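Local coordinates for protein poly-gamma-glutamate hydrolase (Bacillus phage phiNIT1, PDB 3A9L) that hydrolyses the gamma-glutamyl linkages of bacterial poly-gamma-glutamate as a zinc-dependent phage peptidase, at residues 7-10 and 11-14; 90-93 and 94-98; 118-121 and 122-126; 182-185 and 186-189. All blocks are in the same frame, centred on the assembly; numbering follows the deposited sequence.

Interaction 1: 7-10 and 11-14; sequences YPNI and EALE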
loop_
_atom_site.group_PDB
_atom_site.type_symbol
_atom_site.label_atom_id
_atom_site.label_comp_id
_atom_site.label_asym_id
_atom_site.label_seq_id
_atom_site.Cartn_x
_atom_site.Cartn_y
_atom_site.Cartn_z
ATOM N N TYR A 7 -17.166 -6.006 -15.664
ATOM C CA TYR A 7 -17.090 -4.546 -15.574
ATOM C C TYR A 7 -16.222 -3.953 -16.685
ATOM O O TYR A 7 -15.166 -4.480 -16.963
ATOM C CB TYR A 7 -16.617 -4.094 -14.188
ATOM C CG TYR A 7 -17.385 -4.728 -13.041
ATOM C CD1 TYR A 7 -18.670 -4.278 -12.685
ATOM C CD2 TYR A 7 -16.833 -5.786 -12.318
ATOM C CE1 TYR A 7 -19.384 -4.876 -11.637
ATOM C CE2 TYR A 7 -17.537 -6.378 -11.231
ATOM C CZ TYR A 7 -18.814 -5.916 -10.906
ATOM O OH TYR A 7 -19.526 -6.517 -9.863
ATOM N N PRO A 8 -16.712 -2.889 -17.356
ATOM C CA PRO A 8 -16.029 -2.233 -18.473
ATOM C C PRO A 8 -14.833 -1.446 -18.024
ATOM O O PRO A 8 -13.964 -1.096 -18.830
ATOM C CB PRO A 8 -17.086 -1.284 -19.025
ATOM C CG PRO A 8 -18.094 -1.156 -17.992
ATOM C CD PRO A 8 -18.118 -2.463 -17.283
ATOM N N ASN A 9 -14.796 -1.180 -16.735
ATOM C CA ASN A 9 -13.691 -0.471 -16.126
ATOM C C ASN A 9 -13.821 -0.586 -14.612
ATOM O O ASN A 9 -14.801 -1.144 -14.091
ATOM C CB ASN A 9 -13.789 0.985 -16.523
ATOM C CG ASN A 9 -15.141 1.559 -16.213
ATOM O OD1 ASN A 9 -15.534 1.669 -15.053
ATOM N ND2 ASN A 9 -15.867 1.935 -17.255
ATOM N N ILE A 10 -12.901 0.044 -13.898
ATOM C CA ILE A 10 -12.810 -0.151 -12.451
ATOM C C ILE A 10 -13.822 0.653 -11.641
ATOM O O ILE A 10 -14.202 0.217 -10.533
ATOM C CB ILE A 10 -11.354 0.058 -11.958
ATOM C CG1 ILE A 10 -10.465 -1.069 -12.496
ATOM C CG2 ILE A 10 -11.274 0.166 -10.420
ATOM C CD1 ILE A 10 -10.582 -2.443 -11.783
ATOM N N GLU A 11 -14.255 1.805 -12.175
ATOM C CA GLU A 11 -15.375 2.551 -11.583
ATOM C C GLU A 11 -16.612 1.648 -11.482
ATOM O O GLU A 11 -17.151 1.423 -10.382
ATOM C CB GLU A 11 -15.715 3.794 -12.428
ATOM C CG GLU A 11 -14.754 4.964 -12.281
ATOM C CD GLU A 11 -13.444 4.799 -13.044
ATOM O OE1 GLU A 11 -13.318 3.874 -13.898
ATOM O OE2 GLU A 11 -12.551 5.640 -12.802
ATOM N N ALA A 12 -17.047 1.111 -12.626
ATOM C CA ALA A 12 -18.170 0.178 -12.660
ATOM C C ALA A 12 -17.994 -0.965 -11.660
ATOM O O ALA A 12 -18.930 -1.341 -10.947
ATOM C CB ALA A 12 -18.349 -0.374 -14.074
ATOM N N LEU A 13 -16.781 -1.521 -11.617
ATOM C CA LEU A 13 -16.431 -2.546 -10.649
ATOM C C LEU A 13 -16.551 -2.041 -9.218
ATOM O O LEU A 13 -17.206 -2.664 -8.393
ATOM C CB LEU A 13 -15.000 -3.065 -10.900
ATOM C CG LEU A 13 -14.556 -4.269 -10.053
ATOM C CD1 LEU A 13 -13.456 -5.025 -10.718
ATOM C CD2 LEU A 13 -14.094 -3.882 -8.688
ATOM N N GLU A 14 -15.914 -0.914 -8.927
ATOM C CA GLU A 14 -15.910 -0.382 -7.575
ATOM C C GLU A 14 -17.322 0.001 -7.105
ATOM O O GLU A 14 -17.699 -0.204 -5.922
ATOM C CB GLU A 14 -14.936 0.796 -7.506
ATOM C CG GLU A 14 -13.497 0.277 -7.505
ATOM C CD GLU A 14 -12.456 1.269 -6.949
ATOM O OE1 GLU A 14 -12.848 2.304 -6.376
ATOM O OE2 GLU A 14 -11.239 0.978 -7.064
#
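One face of the Tyr-7 ring lies against the backbone of Leu-13, whose CA sits 3.5 Å from the ring centroid and 17° off its normal, a CH-pi contact displaced toward the rim. The Leu-13 side chain then runs across the tyrosine at about a right angle and brings CG to 3.6 Å from Tyr-7 CD2. A second flat group, the Asn-9 amide, is turned 68° against the Glu-11 carboxylate. Its OD1 takes the N-H of Ala-12 at 2.9 Å in a nearly straight bond, the donor tilted only modestly from the amide plane. This is an N-cap: Asn-9 stands just ahead of helix 10-16, and its CG, wedged between backbone N and carbonyl carbon (chi1 53°), swings the oxygen back over the first turn. Asp-85 binds Ile-10 N, a second acceptor at the same helix start. Pro-8 CD packs on Ala-12 CB at 3.8 Å. Ile-10 and Leu-13 lie side by side and point the same way, CD1 to CD1 4.0 Å, and both meet Phe-66 of strand 62-68. Glu-14 crosses Ile-10 at a slant, its OE2 3.5 Å from Ile-10 CG2, while its OE1 makes a salt bridge to Arg-29 of the second subunit.

Interaction 2: 90-93 and 94-98; sequences VCML and SKHTD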
loop_
_atom_site.group_PDB
_atom_site.type_symbol
_atom_site.label_atom_id
_atom_site.label_comp_id
_atom_site.label_asym_id
_atom_site.label_seq_id
_atom_site.Cartn_x
_atom_site.Cartn_y
_atom_site.Cartn_z
ATOM N N VAL A 90 -2.920 4.193 -11.923
ATOM C CA VAL A 90 -2.581 5.191 -12.930
ATOM C C VAL A 90 -1.689 6.292 -12.363
ATOM O O VAL A 90 -0.795 6.785 -13.054
ATOM C CB VAL A 90 -3.860 5.850 -13.490
ATOM C CG1 VAL A 90 -3.542 6.863 -14.567
ATOM C CG2 VAL A 90 -4.837 4.788 -14.012
ATOM N N CYS A 91 -1.947 6.693 -11.125
ATOM C CA CYS A 91 -1.083 7.661 -10.480
ATOM C C CYS A 91 0.302 7.006 -10.275
ATOM O O CYS A 91 1.318 7.559 -10.652
ATOM C CB CYS A 91 -1.724 8.167 -9.187
ATOM S SG CYS A 91 -0.903 9.564 -8.440
ATOM N N MET A 92 0.342 5.810 -9.708
ATOM C CA MET A 92 1.606 5.102 -9.496
ATOM C C MET A 92 2.377 4.908 -10.802
ATOM O O MET A 92 3.539 5.280 -10.909
ATOM C CB MET A 92 1.359 3.750 -8.813
ATOM C CG MET A 92 1.031 3.880 -7.355
ATOM S SD MET A 92 2.521 4.367 -6.442
ATOM C CE MET A 92 3.478 2.877 -6.439
ATOM N N LEU A 93 1.716 4.376 -11.829
ATOM C CA LEU A 93 2.434 4.156 -13.093
ATOM C C LEU A 93 3.158 5.411 -13.571
ATOM O O LEU A 93 4.339 5.340 -13.937
ATOM C CB LEU A 93 1.514 3.586 -14.185
ATOM C CG LEU A 93 1.442 2.042 -14.233
ATOM C CD1 LEU A 93 2.725 1.547 -14.814
ATOM C CD2 LEU A 93 1.218 1.427 -12.845
ATOM N N SER A 94 2.464 6.548 -13.529
ATOM C CA SER A 94 2.964 7.816 -14.041
ATOM C C SER A 94 4.146 8.361 -13.264
ATOM O O SER A 94 4.839 9.271 -13.753
ATOM C CB SER A 94 1.861 8.875 -14.016
ATOM O OG SER A 94 1.651 9.280 -12.662
ATOM N N LYS A 95 4.343 7.835 -12.056
ATOM C CA LYS A 95 5.432 8.258 -11.157
ATOM C C LYS A 95 6.687 7.369 -11.262
ATOM O O LYS A 95 7.685 7.552 -10.543
ATOM C CB LYS A 95 4.911 8.318 -9.713
ATOM C CG LYS A 95 3.726 9.255 -9.480
ATOM C CD LYS A 95 4.014 10.677 -9.954
ATOM C CE LYS A 95 3.021 11.681 -9.351
ATOM N NZ LYS A 95 1.624 11.170 -9.342
ATOM N N HIS A 96 6.643 6.412 -12.187
ATOM C CA HIS A 96 7.779 5.519 -12.395
ATOM C C HIS A 96 8.214 5.482 -13.845
ATOM O O HIS A 96 7.392 5.381 -14.761
ATOM C CB HIS A 96 7.455 4.098 -11.956
ATOM C CG HIS A 96 7.108 3.988 -10.517
ATOM N ND1 HIS A 96 5.869 4.320 -10.027
ATOM C CD2 HIS A 96 7.840 3.583 -9.454
ATOM C CE1 HIS A 96 5.853 4.127 -8.720
ATOM N NE2 HIS A 96 7.042 3.696 -8.349
ATOM N N THR A 97 9.526 5.518 -14.040
ATOM C CA THR A 97 10.086 5.370 -15.379
ATOM C C THR A 97 9.686 4.082 -16.056
ATOM O O THR A 97 9.289 4.094 -17.220
ATOM C CB THR A 97 11.604 5.408 -15.344
ATOM O OG1 THR A 97 12.001 6.548 -14.578
ATOM C CG2 THR A 97 12.195 5.516 -16.802
ATOM N N ASP A 98 9.832 2.981 -15.320
ATOM C CA ASP A 98 9.673 1.656 -15.854
ATOM C C ASP A 98 8.579 0.938 -15.093
ATOM O O ASP A 98 8.256 1.312 -13.968
ATOM C CB ASP A 98 10.995 0.890 -15.765
ATOM C CG ASP A 98 12.077 1.494 -16.641
ATOM O OD1 ASP A 98 11.850 1.659 -17.859
ATOM O OD2 ASP A 98 13.164 1.822 -16.132
#
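Met-92 and His-96 form the tight, buried half of this contact. The imidazole ND1 donates to Met-92 O at 2.7 Å, and that oxygen lies almost exactly in the ring plane. Lys-95 N reaches the same oxygen, at 2.9 Å, from the opposite face of the carbonyl plane, so one carbonyl oxygen of a buried residue is gripped by two donors. Bent at chi2 and chi3, the methionine chain curls back until its CE is 3.5 Å from His-96 CE1; SD stands at the ring's edge, 5.2 Å from the centroid, in a Met-aromatic contact. The far nitrogen, NE2, bonds to Ser-62 OG, which fixes the ring's rotation from its other end. Helix 87-94 gives way here to the loop leading to strand 98-105, with His-96 N bonded to Leu-93 O at 3.1 Å; the histidine ring thus serves as a side-chain donor to the last turn of the helix. Ser-94 lies on the more exposed side, where its N makes a weak bond to Val-90 O. Its OG folds back to Cys-91 O (2.7 Å), chi1 of 74° bringing the hydroxyl over the preceding turn. Lys-95, bent at chi2 and chi4, places NZ 3.1 Å from Cys-91 SG, and Cys-91 also packs on Pro-87 of the second subunit.

Interaction 3: 118-121 and 122-126; sequences LNTE and LRNLI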
loop_
_atom_site.group_PDB
_atom_site.type_symbol
_atom_site.label_atom_id
_atom_site.label_comp_id
_atom_site.label_asym_id
_atom_site.label_seq_id
_atom_site.Cartn_x
_atom_site.Cartn_y
_atom_site.Cartn_z
ATOM N N LEU A 118 6.195 -2.701 -24.485
ATOM C CA LEU A 118 7.003 -1.851 -25.390
ATOM C C LEU A 118 8.445 -1.681 -24.934
ATOM O O LEU A 118 9.290 -1.255 -25.720
ATOM C CB LEU A 118 6.335 -0.474 -25.618
ATOM C CG LEU A 118 5.056 -0.504 -26.476
ATOM C CD1 LEU A 118 4.314 0.799 -26.351
ATOM C CD2 LEU A 118 5.334 -0.894 -27.968
ATOM N N ASN A 119 8.759 -2.023 -23.682
ATOM C CA ASN A 119 10.165 -1.994 -23.264
ATOM C C ASN A 119 10.938 -3.224 -23.771
ATOM O O ASN A 119 11.057 -4.205 -23.067
ATOM C CB ASN A 119 10.298 -1.842 -21.745
ATOM C CG ASN A 119 11.736 -1.571 -21.313
ATOM O OD1 ASN A 119 12.678 -1.773 -22.080
ATOM N ND2 ASN A 119 11.905 -1.112 -20.082
ATOM N N THR A 120 11.461 -3.140 -24.997
ATOM C CA THR A 120 11.949 -4.313 -25.731
ATOM C C THR A 120 13.171 -4.857 -25.070
ATOM O O THR A 120 13.315 -6.083 -24.960
ATOM C CB THR A 120 12.384 -3.991 -27.180
ATOM O OG1 THR A 120 11.437 -3.114 -27.792
ATOM C CG2 THR A 120 12.481 -5.277 -27.998
ATOM N N GLU A 121 14.039 -3.934 -24.652
ATOM C CA GLU A 121 15.285 -4.281 -23.990
ATOM C C GLU A 121 15.109 -5.038 -22.685
ATOM O O GLU A 121 15.714 -6.075 -22.531
ATOM C CB GLU A 121 16.151 -3.067 -23.759
ATOM C CG GLU A 121 17.512 -3.457 -23.202
ATOM C CD GLU A 121 18.296 -2.271 -22.710
ATOM O OE1 GLU A 121 17.941 -1.118 -23.077
ATOM O OE2 GLU A 121 19.271 -2.510 -21.957
ATOM N N LEU A 122 14.302 -4.513 -21.764
ATOM C CA LEU A 122 13.912 -5.223 -20.554
ATOM C C LEU A 122 13.059 -6.464 -20.837
ATOM O O LEU A 122 13.244 -7.488 -20.176
ATOM C CB LEU A 122 13.181 -4.301 -19.589
ATOM C CG LEU A 122 12.945 -4.823 -18.150
ATOM C CD1 LEU A 122 14.260 -5.267 -17.475
ATOM C CD2 LEU A 122 12.231 -3.745 -17.356
ATOM N N ARG A 123 12.114 -6.369 -21.783
ATOM C CA ARG A 123 11.408 -7.566 -22.319
ATOM C C ARG A 123 12.359 -8.723 -22.697
ATOM O O ARG A 123 12.180 -9.850 -22.199
ATOM C CB ARG A 123 10.492 -7.217 -23.514
ATOM C CG ARG A 123 9.765 -8.426 -24.104
ATOM C CD ARG A 123 9.365 -8.202 -25.552
ATOM N NE ARG A 123 10.529 -8.288 -26.442
ATOM C CZ ARG A 123 10.457 -8.289 -27.763
ATOM N NH1 ARG A 123 9.279 -8.175 -28.336
ATOM N NH2 ARG A 123 11.570 -8.361 -28.508
ATOM N N ASN A 124 13.327 -8.458 -23.586
ATOM C CA ASN A 124 14.315 -9.461 -23.997
ATOM C C ASN A 124 15.141 -10.007 -22.816
ATOM O O ASN A 124 15.433 -11.207 -22.736
ATOM C CB ASN A 124 15.258 -8.925 -25.084
ATOM C CG ASN A 124 14.539 -8.591 -26.404
ATOM O OD1 ASN A 124 13.438 -9.074 -26.665
ATOM N ND2 ASN A 124 15.171 -7.771 -27.234
ATOM N N LEU A 125 15.523 -9.113 -21.915
ATOM C CA LEU A 125 16.351 -9.476 -20.743
ATOM C C LEU A 125 15.678 -10.465 -19.805
ATOM O O LEU A 125 16.291 -11.430 -19.377
ATOM C CB LEU A 125 16.831 -8.210 -20.034
ATOM C CG LEU A 125 17.875 -7.502 -20.924
ATOM C CD1 LEU A 125 18.176 -6.055 -20.499
ATOM C CD2 LEU A 125 19.163 -8.326 -20.986
ATOM N N ILE A 126 14.393 -10.237 -19.539
ATOM C CA ILE A 126 13.588 -11.106 -18.668
ATOM C C ILE A 126 13.412 -12.491 -19.299
ATOM O O ILE A 126 13.369 -13.512 -18.620
ATOM C CB ILE A 126 12.219 -10.446 -18.372
ATOM C CG1 ILE A 126 12.448 -9.231 -17.496
ATOM C CG2 ILE A 126 11.244 -11.432 -17.720
ATOM C CD1 ILE A 126 11.229 -8.314 -17.257
#
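Thr-120 and Arg-123 lie side by side and point the same way, the threonine methyl CG2 resting over one face of the guanidinium, 3.3 Å from NH2 and offset toward its rim. The guanidinium edge is turned to Asn-124, whose OD1 receives both NE (3.0 Å) and NH2 (2.7 Å) side-on. These two donors differ in direction: NH2 approaches on a lone pair in the amide plane, NE from well above it. Methyl on the face and amide at the edge together restrict the rotation of the arginine head. Glu-121 and Leu-125 also run alongside one another, with Glu-121 CG 3.8 Å from Leu-125 CD1. Asn-119 meets Leu-122 at a slant: with CG anti to the backbone N (chi1 -170°), OD1 accepts Leu-122 N at 3.2 Å. The bond is straight at the hydrogen (165°), yet the donor stands 61° out of the amide plane. ND2 of the same amide packs 3.5 Å from Leu-122 CB, and Leu-122 in turn rests on Val-162 and Tyr-206. The bond from Arg-123 N to Asn-119 O begins the regular helical pattern. Asn-119 is the N-cap of helix 120-132, which belongs to the beta-alpha-beta unit with strands 113-116 and 138-139.

Interaction 4: 182-185 and 186-189; sequences KANR and GNVT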
loop_
_atom_site.group_PDB
_atom_site.type_symbol
_atom_site.label_atom_id
_atom_site.label_comp_id
_atom_site.label_asym_id
_atom_site.label_seq_id
_atom_site.Cartn_x
_atom_site.Cartn_y
_atom_site.Cartn_z
ATOM N N LYS A 182 -5.332 -21.034 -1.473
ATOM C CA LYS A 182 -4.890 -19.871 -0.694
ATOM C C LYS A 182 -4.131 -20.336 0.530
ATOM O O LYS A 182 -3.080 -19.777 0.874
ATOM C CB LYS A 182 -6.064 -18.955 -0.290
ATOM C CG LYS A 182 -5.688 -17.457 -0.139
ATOM C CD LYS A 182 -5.057 -17.096 1.230
ATOM C CE LYS A 182 -4.079 -15.915 1.131
ATOM N NZ LYS A 182 -4.719 -14.674 0.605
ATOM N N ALA A 183 -4.664 -21.389 1.155
ATOM C CA ALA A 183 -4.164 -21.900 2.422
ATOM C C ALA A 183 -2.712 -22.305 2.282
ATOM O O ALA A 183 -1.935 -22.293 3.238
ATOM C CB ALA A 183 -5.015 -23.090 2.847
ATOM N N ASN A 184 -2.360 -22.644 1.054
ATOM C CA ASN A 184 -1.055 -23.159 0.720
ATOM C C ASN A 184 -0.164 -22.214 -0.079
ATOM O O ASN A 184 0.903 -22.607 -0.523
ATOM C CB ASN A 184 -1.220 -24.454 -0.069
ATOM C CG ASN A 184 0.063 -25.235 -0.139
ATOM O OD1 ASN A 184 0.673 -25.526 0.891
ATOM N ND2 ASN A 184 0.501 -25.551 -1.349
ATOM N N ARG A 185 -0.581 -20.971 -0.270
ATOM C CA ARG A 185 0.224 -20.041 -1.075
ATOM C C ARG A 185 1.458 -19.491 -0.353
ATOM O O ARG A 185 2.291 -18.804 -0.953
ATOM C CB ARG A 185 -0.660 -18.923 -1.658
ATOM C CG ARG A 185 -1.407 -19.408 -2.875
ATOM C CD ARG A 185 -2.537 -18.488 -3.220
ATOM N NE ARG A 185 -3.707 -19.224 -3.678
ATOM C CZ ARG A 185 -4.915 -18.687 -3.814
ATOM N NH1 ARG A 185 -5.118 -17.387 -3.562
ATOM N NH2 ARG A 185 -5.909 -19.444 -4.206
ATOM N N GLY A 186 1.583 -19.813 0.937
ATOM C CA GLY A 186 2.791 -19.507 1.664
ATOM C C GLY A 186 3.923 -20.489 1.457
ATOM O O GLY A 186 5.022 -20.272 1.960
ATOM N N ASN A 187 3.662 -21.548 0.693
ATOM C CA ASN A 187 4.544 -22.699 0.587
ATOM C C ASN A 187 5.020 -22.833 -0.861
ATOM O O ASN A 187 4.370 -23.489 -1.682
ATOM C CB ASN A 187 3.811 -23.991 1.038
ATOM C CG ASN A 187 3.226 -23.884 2.448
ATOM O OD1 ASN A 187 3.806 -23.248 3.316
ATOM N ND2 ASN A 187 2.051 -24.497 2.664
ATOM N N VAL A 188 6.160 -22.212 -1.161
ATOM C CA VAL A 188 6.575 -22.010 -2.540
ATOM C C VAL A 188 7.766 -22.903 -2.874
ATOM O O VAL A 188 8.472 -23.381 -1.979
ATOM C CB VAL A 188 6.832 -20.512 -2.818
ATOM C CG1 VAL A 188 5.579 -19.698 -2.416
ATOM C CG2 VAL A 188 8.047 -20.020 -2.045
ATOM N N THR A 189 7.960 -23.166 -4.155
ATOM C CA THR A 189 8.947 -24.146 -4.593
ATOM C C THR A 189 10.212 -23.431 -5.015
ATOM O O THR A 189 10.270 -22.195 -5.043
ATOM C CB THR A 189 8.474 -24.906 -5.836
ATOM O OG1 THR A 189 8.299 -23.958 -6.903
ATOM C CG2 THR A 189 7.186 -25.657 -5.582
HETATM O O HOH W 1 0.206 -21.171 3.148
#
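The chain reverses in a type I beta turn from Asn-184 to Asn-187, closed by Asn-187 N donating to Asn-184 O at 3.2 Å. Across its mouth the two asparagine side chains also meet: Asn-187 ND2 donates to Asn-184 OD1 in a nearly straight bond (165°), although its length of 2.5 Å is doubtfully short. The side chains cross at about a right angle, their amide planes 62° apart. Setting CG of Asn-184 opposite its backbone N (chi1 -165°) directs the amide to that meeting, and its ND2 binds the carbonyls of Gln-176 and Asp-179. The turn begins on the last residue of a short 3-10 segment, 182-184, within the surface connection between helix 168-173 and helix 190-209. A water accepts from Gly-186 N at 2.9 Å; it also lies beside Ala-183 O, at a distance too short to be trusted. Arg-185 folds back over the 3-10 turn, the centre of its guanidinium face lying on Lys-182 CA while NE bonds to Trp-180 O. Val-188 CG1 lies 3.7 Å from Arg-185 O, and Thr-189, as N-cap of helix 190-209, receives the N-H of Phe-192 on OG1.

How the interactions relate
Along the chain the four contacts follow one another in series. Interactions 1 and 3 lie at the starts of helices 10-16 and 120-132, interaction 2 where helix 87-94 runs into its loop, and interaction 4 in the loop before helix 190-209. Their centres are 18 to 30 Å apart. Interactions 2 and 3 are the one pair that touches, Asp-98 OD1 packing 3.6 Å from Asn-119 ND2; Tyr-206 of helix 190-209 bonds weakly to both side chains. Interactions 1 and 2 belong to the parts of the fold that meet the second subunit, and the Ile-10 side chain of interaction 1 is about 7 Å from that of the zinc ligand His-40. Interaction 3 lies away from the zinc site.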